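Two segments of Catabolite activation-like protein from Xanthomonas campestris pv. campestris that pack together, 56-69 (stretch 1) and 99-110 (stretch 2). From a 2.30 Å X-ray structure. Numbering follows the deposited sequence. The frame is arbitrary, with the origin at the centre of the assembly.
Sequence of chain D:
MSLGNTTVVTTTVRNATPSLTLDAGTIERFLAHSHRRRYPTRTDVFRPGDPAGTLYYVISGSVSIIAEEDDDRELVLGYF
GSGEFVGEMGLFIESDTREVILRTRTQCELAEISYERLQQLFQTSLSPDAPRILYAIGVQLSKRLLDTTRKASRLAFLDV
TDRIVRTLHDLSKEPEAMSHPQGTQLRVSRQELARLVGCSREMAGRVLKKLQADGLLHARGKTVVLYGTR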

ATOM      1  N   TYR D  56     -13.784 -11.108  -2.457  1.00 34.93           N
ATOM      2  CA  TYR D  56     -13.660 -11.883  -3.679  1.00 35.84           C
ATOM      3  C   TYR D  56     -12.386 -12.703  -3.674  1.00 35.88           C
ATOM      4  O   TYR D  56     -11.362 -12.269  -3.156  1.00 36.93           O
ATOM      5  CB  TYR D  56     -13.653 -10.970  -4.894  1.00 34.75           C
ATOM      6  CG  TYR D  56     -14.975 -10.306  -5.176  1.00 36.79           C
ATOM      7  CD1 TYR D  56     -16.022 -11.017  -5.762  1.00 35.42           C
ATOM      8  CD2 TYR D  56     -15.171  -8.961  -4.887  1.00 33.33           C
ATOM      9  CE1 TYR D  56     -17.223 -10.403  -6.059  1.00 36.89           C
ATOM     10  CE2 TYR D  56     -16.374  -8.337  -5.179  1.00 36.40           C
ATOM     11  CZ  TYR D  56     -17.394  -9.063  -5.766  1.00 34.71           C
ATOM     12  OH  TYR D  56     -18.579  -8.444  -6.066  1.00 39.65           O
ATOM     13  N   TYR D  57     -12.472 -13.896  -4.248  1.00 37.42           N
ATOM     14  CA  TYR D  57     -11.332 -14.793  -4.373  1.00 37.59           C
ATOM     15  C   TYR D  57     -11.246 -15.118  -5.863  1.00 38.11           C
ATOM     16  O   TYR D  57     -12.192 -15.656  -6.437  1.00 38.84           O
ATOM     17  CB  TYR D  57     -11.567 -16.073  -3.576  1.00 37.98           C
ATOM     18  CG  TYR D  57     -10.491 -17.112  -3.771  1.00 39.49           C
ATOM     19  CD1 TYR D  57      -9.368 -17.148  -2.948  1.00 42.26           C
ATOM     20  CD2 TYR D  57     -10.588 -18.051  -4.789  1.00 41.91           C
ATOM     21  CE1 TYR D  57      -8.367 -18.098  -3.138  1.00 43.40           C
ATOM     22  CE2 TYR D  57      -9.598 -19.006  -4.989  1.00 42.80           C
ATOM     23  CZ  TYR D  57      -8.492 -19.024  -4.161  1.00 43.49           C
ATOM     24  OH  TYR D  57      -7.518 -19.970  -4.359  1.00 45.88           O
ATOM     25  N   VAL D  58     -10.126 -14.763  -6.487  1.00 37.02           N
ATOM     26  CA  VAL D  58      -9.920 -15.014  -7.907  1.00 35.56           C
ATOM     27  C   VAL D  58      -9.633 -16.490  -8.162  1.00 37.69           C
ATOM     28  O   VAL D  58      -8.550 -16.980  -7.848  1.00 37.67           O
ATOM     29  CB  VAL D  58      -8.722 -14.209  -8.470  1.00 34.25           C
ATOM     30  CG1 VAL D  58      -8.611 -14.434  -9.968  1.00 31.24           C
ATOM     31  CG2 VAL D  58      -8.868 -12.733  -8.153  1.00 27.60           C
ATOM     32  N   ILE D  59     -10.605 -17.191  -8.735  1.00 38.45           N
ATOM     33  CA  ILE D  59     -10.442 -18.606  -9.036  1.00 39.35           C
ATOM     34  C   ILE D  59      -9.675 -18.786 -10.340  1.00 39.72           C
ATOM     35  O   ILE D  59      -8.796 -19.646 -10.451  1.00 41.53           O
ATOM     36  CB  ILE D  59     -11.808 -19.321  -9.136  1.00 39.49           C
ATOM     37  CG1 ILE D  59     -12.412 -19.464  -7.733  1.00 38.74           C
ATOM     38  CG2 ILE D  59     -11.633 -20.691  -9.796  1.00 40.28           C
ATOM     39  CD1 ILE D  59     -13.700 -20.260  -7.671  1.00 40.37           C
ATOM     40  N   SER D  60     -10.018 -17.974 -11.328  1.00 38.60           N
ATOM     41  CA  SER D  60      -9.359 -18.024 -12.617  1.00 38.09           C
ATOM     42  C   SER D  60      -9.517 -16.656 -13.232  1.00 35.95           C
ATOM     43  O   SER D  60     -10.484 -15.954 -12.958  1.00 37.12           O
ATOM     44  CB  SER D  60     -10.008 -19.064 -13.535  1.00 40.23           C
ATOM     45  OG  SER D  60     -11.234 -18.590 -14.073  1.00 39.76           O
ATOM     46  N   GLY D  61      -8.563 -16.280 -14.062  1.00 34.41           N
ATOM     47  CA  GLY D  61      -8.646 -14.988 -14.698  1.00 34.80           C
ATOM     48  C   GLY D  61      -7.640 -14.005 -14.145  1.00 35.18           C
ATOM     49  O   GLY D  61      -6.860 -14.298 -13.237  1.00 31.20           O
ATOM     50  N   SER D  62      -7.668 -12.816 -14.717  1.00 37.27           N
ATOM     51  CA  SER D  62      -6.766 -11.756 -14.323  1.00 38.20           C
ATOM     52  C   SER D  62      -7.621 -10.507 -14.095  1.00 38.18           C
ATOM     53  O   SER D  62      -8.499 -10.189 -14.904  1.00 38.16           O
ATOM     54  CB  SER D  62      -5.737 -11.534 -15.441  1.00 38.29           C
ATOM     55  OG  SER D  62      -4.692 -10.663 -15.051  1.00 42.24           O
ATOM     56  N   VAL D  63      -7.377  -9.832 -12.975  1.00 37.66           N
ATOM     57  CA  VAL D  63      -8.087  -8.611 -12.620  1.00 36.52           C
ATOM     58  C   VAL D  63      -7.082  -7.508 -12.313  1.00 36.85           C
ATOM     59  O   VAL D  63      -5.878  -7.745 -12.187  1.00 38.84           O
ATOM     60  CB  VAL D  63      -8.989  -8.800 -11.372  1.00 36.08           C
ATOM     61  CG1 VAL D  63     -10.088  -9.826 -11.658  1.00 33.12           C
ATOM     62  CG2 VAL D  63      -8.148  -9.238 -10.191  1.00 34.14           C
ATOM     63  N   SER D  64      -7.573  -6.287 -12.203  1.00 34.85           N
ATOM     64  CA  SER D  64      -6.696  -5.182 -11.897  1.00 34.34           C
ATOM     65  C   SER D  64      -7.374  -4.356 -10.815  1.00 33.14           C
ATOM     66  O   SER D  64      -8.601  -4.313 -10.745  1.00 30.60           O
ATOM     67  CB  SER D  64      -6.461  -4.325 -13.143  1.00 33.53           C
ATOM     68  OG  SER D  64      -7.645  -3.642 -13.520  1.00 37.21           O
ATOM     69  N   ILE D  65      -6.572  -3.736  -9.957  1.00 31.63           N
ATOM     70  CA  ILE D  65      -7.098  -2.871  -8.905  1.00 30.79           C
ATOM     71  C   ILE D  65      -6.697  -1.474  -9.352  1.00 30.42           C
ATOM     72  O   ILE D  65      -5.513  -1.188  -9.524  1.00 31.48           O
ATOM     73  CB  ILE D  65      -6.474  -3.163  -7.528  1.00 27.88           C
ATOM     74  CG1 ILE D  65      -6.839  -4.577  -7.061  1.00 28.91           C
ATOM     75  CG2 ILE D  65      -6.948  -2.131  -6.517  1.00 25.49           C
ATOM     76  CD1 ILE D  65      -8.307  -4.792  -6.769  1.00 35.31           C
ATOM     77  N   ILE D  66      -7.685  -0.612  -9.549  1.00 30.47           N
ATOM     78  CA  ILE D  66      -7.428   0.737 -10.015  1.00 30.75           C
ATOM     79  C   ILE D  66      -7.965   1.793  -9.057  1.00 34.46           C
ATOM     80  O   ILE D  66      -9.027   1.623  -8.461  1.00 34.36           O
ATOM     81  CB  ILE D  66      -8.069   0.950 -11.413  1.00 29.15           C
ATOM     82  CG1 ILE D  66      -7.843  -0.294 -12.279  1.00 29.87           C
ATOM     83  CG2 ILE D  66      -7.455   2.176 -12.094  1.00 27.49           C
ATOM     84  CD1 ILE D  66      -8.296  -0.145 -13.727  1.00 32.38           C
ATOM     85  N   ALA D  67      -7.222   2.885  -8.910  1.00 38.69           N
ATOM     86  CA  ALA D  67      -7.629   3.989  -8.044  1.00 41.08           C
ATOM     87  C   ALA D  67      -8.001   5.158  -8.945  1.00 44.01           C
ATOM     88  O   ALA D  67      -7.388   5.357  -9.996  1.00 43.98           O
ATOM     89  CB  ALA D  67      -6.483   4.390  -7.115  1.00 41.49           C
ATOM     90  N   GLU D  68      -9.010   5.922  -8.540  1.00 46.95           N
ATOM     91  CA  GLU D  68      -9.459   7.065  -9.319  1.00 50.71           C
ATOM     92  C   GLU D  68      -9.144   8.377  -8.619  1.00 52.78           C
ATOM     93  O   GLU D  68      -8.973   8.417  -7.403  1.00 53.20           O
ATOM     94  CB  GLU D  68     -10.972   7.002  -9.548  1.00 52.45           C
ATOM     95  CG  GLU D  68     -11.441   5.972 -10.549  1.00 54.73           C
ATOM     96  CD  GLU D  68     -12.591   6.489 -11.405  1.00 56.37           C
ATOM     97  OE1 GLU D  68     -13.543   7.063 -10.831  1.00 55.26           O
ATOM     98  OE2 GLU D  68     -12.541   6.315 -12.650  1.00 56.53           O
ATOM     99  N   GLU D  69      -9.058   9.450  -9.398  1.00 54.69           N
ATOM    100  CA  GLU D  69      -8.824  10.767  -8.833  1.00 56.98           C
ATOM    101  C   GLU D  69     -10.033  11.602  -9.212  1.00 58.97           C
ATOM    102  O   GLU D  69     -11.088  11.052  -9.533  1.00 59.22           O
ATOM    103  CB  GLU D  69      -7.540  11.400  -9.368  1.00 56.37           C
ATOM    104  CG  GLU D  69      -6.372  11.312  -8.385  1.00 55.03           C
ATOM    105  CD  GLU D  69      -6.671  11.989  -7.046  1.00 55.69           C
ATOM    106  OE1 GLU D  69      -5.923  11.738  -6.070  1.00 50.14           O
ATOM    107  OE2 GLU D  69      -7.651  12.775  -6.977  1.00 54.94           O
TER
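Stretch 2 99-110: EVILRTRTQCEL

Stretch 2 runs antiparallel to stretch 1 as its neighbour in a β-sheet, in two ladders separated by loops. The strand 101-104 lies beside 63-68, their axes 4.4 Å apart at closest approach and their directions 156° apart; the strand that begins at C108 lies beside 56-58 at 6.0 Å and 138°, a looser and more twisted pairing. Between them, the loop 105-107 carries the chain past G61 and S62.

Main-chain hydrogen bonds fix the register. In the first ladder I66 faces I101, with I101 N to I66 O at 2.6 Å and I66 N to I101 O at 2.7 Å. Two residues along, S64 faces R103, with R103 N to S64 O at 2.9 Å and S64 N to R103 O at 2.6 Å. The intervening pair, I65 and L102, has no such bonds, as alternation in an antiparallel ladder requires; instead I65 CA lies 3.2 Å from I101 O, a CA-H...O contact. In the second ladder E109 N bonds to S60 O at 2.8 Å, while E109 O receives both I59 N at 2.9 Å and S60 N at 3.2 Å. Two donors sharing one acceptor accompany the β bulge between V58 and S60.

The loops are joined largely through S62. R105 N reaches S62 O at 2.6 Å, R105 NH1 donates to S62 OG at 2.8 Å, and S62 N donates to T106 OG1 at 3.1 Å. A small hydroxyl suits this place, since it accepts the guanidinium at its edge. G61 beside it has phi/psi of 108/179, and a CB there would sit 2.2 Å from C108 SG, so only glycine fits.

Apolar side chains fill one face of the sheet, where V58, V63 and I65 meet L102 and L110. V63 CB is 3.9 Å from L102 CD1, I65 CD1 is 3.7 Å from L102 CD1, and V58 CG2 is 3.9 Å from L110 CD2. Branched valine and isoleucine favour extended backbone, while the longer leucines bring their ends nearer to stretch 1. Y56 adds its ring obliquely, CD2 lying 4.0 Å from L102 CD2. On the other face I66 CB packs 3.8 Å from I101 CB, and I66 CD1 lies over one face of the R103 guanidinium, 3.0 Å from NH1; that group's nitrogens are hydrogen-bonded elsewhere in the structure.

Past the last bridged pair, I66 and I101, water 1 links the stretches, accepting from E68 N at 2.9 Å and donating to E99 O at 2.7 Å.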

ATOM      1  N   GLU D  99     -13.135   1.666  -2.208  1.00 35.61           N
ATOM      2  CA  GLU D  99     -12.256   2.805  -2.413  1.00 35.45           C
ATOM      3  C   GLU D  99     -11.508   2.686  -3.745  1.00 33.89           C
ATOM      4  O   GLU D  99     -10.834   3.617  -4.176  1.00 34.73           O
ATOM      5  CB  GLU D  99     -11.254   2.921  -1.258  1.00 37.09           C
ATOM      6  CG  GLU D  99     -11.007   4.371  -0.840  1.00 41.78           C
ATOM      7  CD  GLU D  99     -12.221   4.978  -0.176  1.00 42.74           C
ATOM      8  OE1 GLU D  99     -12.599   6.106  -0.540  1.00 46.62           O
ATOM      9  OE2 GLU D  99     -12.801   4.325   0.714  1.00 45.70           O
ATOM     10  N   VAL D 100     -11.636   1.542  -4.405  1.00 32.00           N
ATOM     11  CA  VAL D 100     -10.948   1.343  -5.677  1.00 29.67           C
ATOM     12  C   VAL D 100     -11.815   0.584  -6.674  1.00 29.00           C
ATOM     13  O   VAL D 100     -12.892   0.088  -6.330  1.00 29.78           O
ATOM     14  CB  VAL D 100      -9.645   0.522  -5.491  1.00 27.69           C
ATOM     15  CG1 VAL D 100      -8.758   1.166  -4.449  1.00 29.28           C
ATOM     16  CG2 VAL D 100      -9.981  -0.907  -5.090  1.00 27.62           C
ATOM     17  N   ILE D 101     -11.311   0.489  -7.899  1.00 28.28           N
ATOM     18  CA  ILE D 101     -11.959  -0.234  -8.986  1.00 28.32           C
ATOM     19  C   ILE D 101     -11.338  -1.618  -9.115  1.00 28.03           C
ATOM     20  O   ILE D 101     -10.114  -1.757  -9.088  1.00 27.62           O
ATOM     21  CB  ILE D 101     -11.733   0.425 -10.360  1.00 26.58           C
ATOM     22  CG1 ILE D 101     -12.226   1.868 -10.370  1.00 26.98           C
ATOM     23  CG2 ILE D 101     -12.454  -0.383 -11.429  1.00 26.90           C
ATOM     24  CD1 ILE D 101     -12.043   2.559 -11.730  1.00 29.18           C
ATOM     25  N   LEU D 102     -12.194  -2.629  -9.256  1.00 28.87           N
ATOM     26  CA  LEU D 102     -11.776  -4.012  -9.465  1.00 28.98           C
ATOM     27  C   LEU D 102     -12.239  -4.316 -10.890  1.00 30.90           C
ATOM     28  O   LEU D 102     -13.439  -4.449 -11.151  1.00 30.45           O
ATOM     29  CB  LEU D 102     -12.467  -4.960  -8.489  1.00 28.85           C
ATOM     30  CG  LEU D 102     -12.248  -6.449  -8.769  1.00 26.85           C
ATOM     31  CD1 LEU D 102     -10.768  -6.795  -8.606  1.00 27.66           C
ATOM     32  CD2 LEU D 102     -13.103  -7.286  -7.826  1.00 26.24           C
ATOM     33  N   ARG D 103     -11.285  -4.426 -11.806  1.00 31.33           N
ATOM     34  CA  ARG D 103     -11.585  -4.645 -13.215  1.00 31.66           C
ATOM     35  C   ARG D 103     -10.939  -5.904 -13.793  1.00 34.11           C
ATOM     36  O   ARG D 103      -9.727  -6.101 -13.683  1.00 36.60           O
ATOM     37  CB  ARG D 103     -11.137  -3.392 -13.977  1.00 32.80           C
ATOM     38  CG  ARG D 103     -11.095  -3.464 -15.487  1.00 34.97           C
ATOM     39  CD  ARG D 103     -10.531  -2.149 -16.034  1.00 33.89           C
ATOM     40  NE  ARG D 103     -11.385  -1.007 -15.697  1.00 35.37           N
ATOM     41  CZ  ARG D 103     -11.020   0.269 -15.812  1.00 32.90           C
ATOM     42  NH1 ARG D 103      -9.807   0.590 -16.253  1.00 32.77           N
ATOM     43  NH2 ARG D 103     -11.873   1.226 -15.490  1.00 29.43           N
ATOM     44  N   THR D 104     -11.755  -6.767 -14.395  1.00 34.37           N
ATOM     45  CA  THR D 104     -11.253  -7.995 -15.019  1.00 35.23           C
ATOM     46  C   THR D 104     -10.427  -7.610 -16.250  1.00 34.68           C
ATOM     47  O   THR D 104     -10.812  -6.723 -17.006  1.00 34.06           O
ATOM     48  CB  THR D 104     -12.405  -8.915 -15.491  1.00 36.27           C
ATOM     49  OG1 THR D 104     -13.192  -8.229 -16.482  1.00 38.06           O
ATOM     50  CG2 THR D 104     -13.289  -9.320 -14.316  1.00 33.25           C
ATOM     51  N   ARG D 105      -9.292  -8.269 -16.448  1.00 36.29           N
ATOM     52  CA  ARG D 105      -8.443  -7.973 -17.602  1.00 38.07           C
ATOM     53  C   ARG D 105      -8.680  -9.042 -18.654  1.00 38.88           C
ATOM     54  O   ARG D 105      -8.332  -8.876 -19.820  1.00 38.92           O
ATOM     55  CB  ARG D 105      -6.973  -7.972 -17.208  1.00 38.76           C
ATOM     56  CG  ARG D 105      -6.600  -7.003 -16.110  1.00 43.25           C
ATOM     57  CD  ARG D 105      -5.141  -7.206 -15.743  1.00 43.51           C
ATOM     58  NE  ARG D 105      -4.285  -6.981 -16.902  1.00 44.80           N
ATOM     59  CZ  ARG D 105      -3.339  -7.822 -17.304  1.00 44.79           C
ATOM     60  NH1 ARG D 105      -3.130  -8.948 -16.638  1.00 44.62           N
ATOM     61  NH2 ARG D 105      -2.603  -7.538 -18.370  1.00 44.94           N
ATOM     62  N   THR D 106      -9.266 -10.147 -18.207  1.00 40.55           N
ATOM     63  CA  THR D 106      -9.600 -11.279 -19.061  1.00 42.43           C
ATOM     64  C   THR D 106     -10.909 -11.822 -18.518  1.00 43.80           C
ATOM     65  O   THR D 106     -11.490 -11.248 -17.595  1.00 45.35           O
ATOM     66  CB  THR D 106      -8.544 -12.410 -18.974  1.00 42.71           C
ATOM     67  OG1 THR D 106      -8.523 -12.941 -17.646  1.00 41.21           O
ATOM     68  CG2 THR D 106      -7.160 -11.895 -19.328  1.00 43.93           C
ATOM     69  N   GLN D 107     -11.382 -12.921 -19.091  1.00 44.86           N
ATOM     70  CA  GLN D 107     -12.609 -13.535 -18.607  1.00 46.23           C
ATOM     71  C   GLN D 107     -12.217 -14.116 -17.245  1.00 44.91           C
ATOM     72  O   GLN D 107     -11.140 -14.690 -17.108  1.00 45.47           O
ATOM     73  CB  GLN D 107     -13.054 -14.640 -19.568  1.00 46.43           C
ATOM     74  CG  GLN D 107     -14.467 -15.152 -19.350  1.00 50.39           C
ATOM     75  CD  GLN D 107     -15.075 -15.726 -20.625  1.00 53.92           C
ATOM     76  OE1 GLN D 107     -15.427 -16.905 -20.682  1.00 54.22           O
ATOM     77  NE2 GLN D 107     -15.194 -14.888 -21.657  1.00 53.09           N
ATOM     78  N   CYS D 108     -13.072 -13.979 -16.240  1.00 43.14           N
ATOM     79  CA  CYS D 108     -12.712 -14.478 -14.915  1.00 43.86           C
ATOM     80  C   CYS D 108     -13.775 -15.254 -14.168  1.00 41.99           C
ATOM     81  O   CYS D 108     -14.970 -15.090 -14.399  1.00 43.17           O
ATOM     82  CB  CYS D 108     -12.289 -13.311 -14.004  1.00 45.16           C
ATOM     83  SG  CYS D 108     -10.889 -12.346 -14.563  1.00 48.78           S
ATOM     84  N   GLU D 109     -13.310 -16.090 -13.248  1.00 41.49           N
ATOM     85  CA  GLU D 109     -14.185 -16.859 -12.380  1.00 42.25           C
ATOM     86  C   GLU D 109     -13.831 -16.333 -10.985  1.00 40.88           C
ATOM     87  O   GLU D 109     -12.690 -16.451 -10.548  1.00 40.46           O
ATOM     88  CB  GLU D 109     -13.883 -18.359 -12.461  1.00 42.60           C
ATOM     89  CG  GLU D 109     -15.141 -19.215 -12.523  1.00 47.07           C
ATOM     90  CD  GLU D 109     -15.027 -20.514 -11.753  1.00 48.66           C
ATOM     91  OE1 GLU D 109     -14.066 -21.279 -11.999  1.00 50.20           O
ATOM     92  OE2 GLU D 109     -15.910 -20.774 -10.907  1.00 47.34           O
ATOM     93  N   LEU D 110     -14.794 -15.719 -10.309  1.00 41.03           N
ATOM     94  CA  LEU D 110     -14.553 -15.180  -8.976  1.00 40.83           C
ATOM     95  C   LEU D 110     -15.548 -15.754  -7.986  1.00 41.59           C
ATOM     96  O   LEU D 110     -16.745 -15.790  -8.250  1.00 41.91           O
ATOM     97  CB  LEU D 110     -14.683 -13.651  -8.975  1.00 39.16           C
ATOM     98  CG  LEU D 110     -13.828 -12.853  -9.967  1.00 38.99           C
ATOM     99  CD1 LEU D 110     -14.106 -11.374  -9.804  1.00 37.15           C
ATOM    100  CD2 LEU D 110     -12.359 -13.146  -9.741  1.00 37.37           C
TER
HETATM  101  O   HOH W   1      -9.911   5.464  -5.867  1.00 37.68           O